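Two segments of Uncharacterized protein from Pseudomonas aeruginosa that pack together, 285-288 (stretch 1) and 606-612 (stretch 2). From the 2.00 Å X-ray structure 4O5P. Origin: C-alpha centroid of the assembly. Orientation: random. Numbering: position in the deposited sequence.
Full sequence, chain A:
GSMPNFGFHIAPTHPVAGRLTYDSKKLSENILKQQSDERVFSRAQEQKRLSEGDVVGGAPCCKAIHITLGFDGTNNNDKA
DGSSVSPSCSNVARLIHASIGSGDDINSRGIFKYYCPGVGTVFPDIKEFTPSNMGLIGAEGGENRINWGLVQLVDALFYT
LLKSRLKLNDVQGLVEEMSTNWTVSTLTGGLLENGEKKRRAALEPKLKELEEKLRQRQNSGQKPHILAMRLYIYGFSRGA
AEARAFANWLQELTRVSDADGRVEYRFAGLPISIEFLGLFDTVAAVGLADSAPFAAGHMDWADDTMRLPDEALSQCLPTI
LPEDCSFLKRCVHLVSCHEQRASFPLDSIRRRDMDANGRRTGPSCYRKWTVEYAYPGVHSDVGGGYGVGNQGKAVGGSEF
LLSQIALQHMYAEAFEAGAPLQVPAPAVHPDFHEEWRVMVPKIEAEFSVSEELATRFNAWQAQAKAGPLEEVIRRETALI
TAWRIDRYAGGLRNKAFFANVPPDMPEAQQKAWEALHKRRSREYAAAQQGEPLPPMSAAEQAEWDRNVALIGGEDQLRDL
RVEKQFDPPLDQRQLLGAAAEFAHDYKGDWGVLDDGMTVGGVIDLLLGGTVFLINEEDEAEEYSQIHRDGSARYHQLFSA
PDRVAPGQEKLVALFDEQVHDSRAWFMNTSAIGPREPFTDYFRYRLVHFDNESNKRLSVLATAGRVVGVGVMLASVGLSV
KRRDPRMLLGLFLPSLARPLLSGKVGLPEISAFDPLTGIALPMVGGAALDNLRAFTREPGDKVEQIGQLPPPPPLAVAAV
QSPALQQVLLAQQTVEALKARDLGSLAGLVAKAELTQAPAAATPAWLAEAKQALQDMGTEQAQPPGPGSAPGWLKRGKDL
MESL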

# COMPACT_ATOMS: atom_id res chain seq x y z
N ALA A 285 -3.35 -2.17 -5.29
CA ALA A 285 -3.92 -1.70 -6.55
C ALA A 285 -2.88 -1.04 -7.42
O ALA A 285 -1.98 -0.36 -6.92
CB ALA A 285 -5.06 -0.69 -6.28
N VAL A 286 -3.02 -1.24 -8.72
CA VAL A 286 -2.30 -0.43 -9.69
C VAL A 286 -2.61 1.05 -9.44
O VAL A 286 -3.74 1.40 -9.05
CB VAL A 286 -2.67 -0.85 -11.13
CG1 VAL A 286 -4.10 -0.43 -11.49
CG2 VAL A 286 -1.66 -0.29 -12.12
N GLY A 287 -1.60 1.90 -9.63
CA GLY A 287 -1.71 3.32 -9.35
C GLY A 287 -2.38 4.01 -10.52
O GLY A 287 -1.77 4.19 -11.58
N LEU A 288 -3.63 4.41 -10.31
CA LEU A 288 -4.48 4.82 -11.40
C LEU A 288 -5.06 6.21 -11.17
O LEU A 288 -6.28 6.38 -11.14
CB LEU A 288 -5.60 3.80 -11.54
CG LEU A 288 -6.08 3.50 -12.94
CD1 LEU A 288 -5.00 2.73 -13.67
CD2 LEU A 288 -7.40 2.72 -12.90
N LEU A 606 0.59 -0.74 -19.76
CA LEU A 606 2.00 -0.82 -19.37
C LEU A 606 2.15 -0.73 -17.85
O LEU A 606 3.19 -1.14 -17.29
CB LEU A 606 2.82 0.29 -20.05
CG LEU A 606 2.99 0.21 -21.58
CD1 LEU A 606 3.95 1.27 -22.08
CD2 LEU A 606 3.45 -1.18 -22.02
N LEU A 607 1.13 -0.22 -17.17
CA LEU A 607 1.14 -0.11 -15.70
C LEU A 607 1.11 -1.48 -15.02
O LEU A 607 1.37 -1.59 -13.81
CB LEU A 607 -0.04 0.74 -15.19
CG LEU A 607 0.02 2.25 -15.45
CD1 LEU A 607 -1.20 2.95 -14.85
CD2 LEU A 607 1.30 2.86 -14.91
N GLY A 608 0.79 -2.51 -15.78
CA GLY A 608 0.84 -3.87 -15.27
C GLY A 608 -0.17 -4.19 -14.18
O GLY A 608 0.19 -4.75 -13.13
N GLY A 609 -1.43 -3.87 -14.42
CA GLY A 609 -2.45 -4.14 -13.42
C GLY A 609 -3.81 -4.50 -14.01
O GLY A 609 -4.03 -4.38 -15.21
N THR A 610 -4.71 -4.93 -13.14
CA THR A 610 -6.06 -5.27 -13.54
C THR A 610 -6.93 -4.03 -13.33
O THR A 610 -6.61 -3.19 -12.48
CB THR A 610 -6.58 -6.42 -12.67
OG1 THR A 610 -5.87 -7.63 -13.01
CG2 THR A 610 -8.10 -6.64 -12.85
N VAL A 611 -8.00 -3.91 -14.11
CA VAL A 611 -9.00 -2.85 -13.96
C VAL A 611 -10.40 -3.46 -14.07
O VAL A 611 -10.67 -4.28 -14.96
CB VAL A 611 -8.87 -1.77 -15.06
CG1 VAL A 611 -9.99 -0.75 -14.90
CG2 VAL A 611 -7.48 -1.10 -15.06
N PHE A 612 -11.28 -3.06 -13.14
CA PHE A 612 -12.65 -3.54 -13.07
C PHE A 612 -13.64 -2.41 -13.35
O PHE A 612 -13.29 -1.24 -13.28
CB PHE A 612 -12.99 -3.99 -11.65
CG PHE A 612 -12.16 -5.12 -11.14
CD1 PHE A 612 -12.38 -6.42 -11.59
CD2 PHE A 612 -11.17 -4.89 -10.20
CE1 PHE A 612 -11.62 -7.46 -11.11
CE2 PHE A 612 -10.41 -5.93 -9.71
CZ PHE A 612 -10.64 -7.22 -10.17

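The contact between 285-288 and 606-612 joins residues distant in the chain (the touching residues are at least 319 positions apart in sequence), and it is made by van der Waals packing alone: with hydrogens placed, no hydrogen bond crosses from one stretch to the other. Stretch 1 has no regular helix or strand, whereas stretch 2 passes from a loop or turn into a strand that begins at G609 and continues beyond F612. The backbones come closest where V286 faces G609, with the CA atoms of V286 and G609 5.3 Å apart. The buried surface, 248 Å² summed over both sides, is modest, and V286 contributes the largest share.

Stretch 2 opens with L606, which plays no part in the contact: L606 CB, its nearest side-chain atom, is 9.1 Å from V286 CG2. L607 is the first residue to engage. Its CA-to-CB bond points toward stretch 1, and its chi1 of -71° (m) and chi2 of -179° (t) give an extended side chain that reaches along the partner. Near its base, L607 CB lies 3.6 Å from V286 CG2, a close apolar contact. Farther out, L607 CD1 sits 4.0 Å from L288 CD1 and 3.5 Å from G287 O. The last of these is a methyl group packed against a carbonyl oxygen, a matter of close fit rather than hydrogen bonding. One leucine thus touches three consecutive residues of stretch 1.

G608 makes no contact; its phi of 67° and psi of 50° lie in the region of positive phi, just before the strand. Positive phi by itself favours glycine, because a beta carbon would be strained against the local backbone.

G609 owes its role to the absence of a side chain. V286 points its CA-to-CB bond toward stretch 2, and V286 CB approaches G609 CA to 4.0 Å. A beta carbon built with ideal geometry on G609 would also point toward stretch 1 and would fall 2.5 Å from V286 CB, well inside van der Waals contact. The bare alpha carbon therefore leaves the room that the valine occupies. With chi1 at 71° (p), V286 places CG2 against L607 and CG1 toward T610.

At T610 the contact is through the backbone: V286 CG1 lies 3.9 Å from T610 O. The CA-to-CB bond of T610 points away, and T610 CB, the nearest side-chain atom, is 6.6 Å from V286 CG1; T610 OG1 is hydrogen-bonded elsewhere in the structure.

V611, with chi1 at 176° (t), sets its CA-to-CB bond sideways, yet V611 CG2 comes within 4.4 Å of L288 CD2. This is the loosest of the three apolar side-chain pairings. The CA-to-CB bond of L288 is also sideways, but the end of the side chain comes nearer; its chi1 of -144° lies between the usual wells. L288 CD1 makes the closest approach to L607 and L288 CD2 the closest to V611. F612 is out of reach, with F612 CE2 8.2 Å from A285 CB at the nearest, so the contact ends at V611.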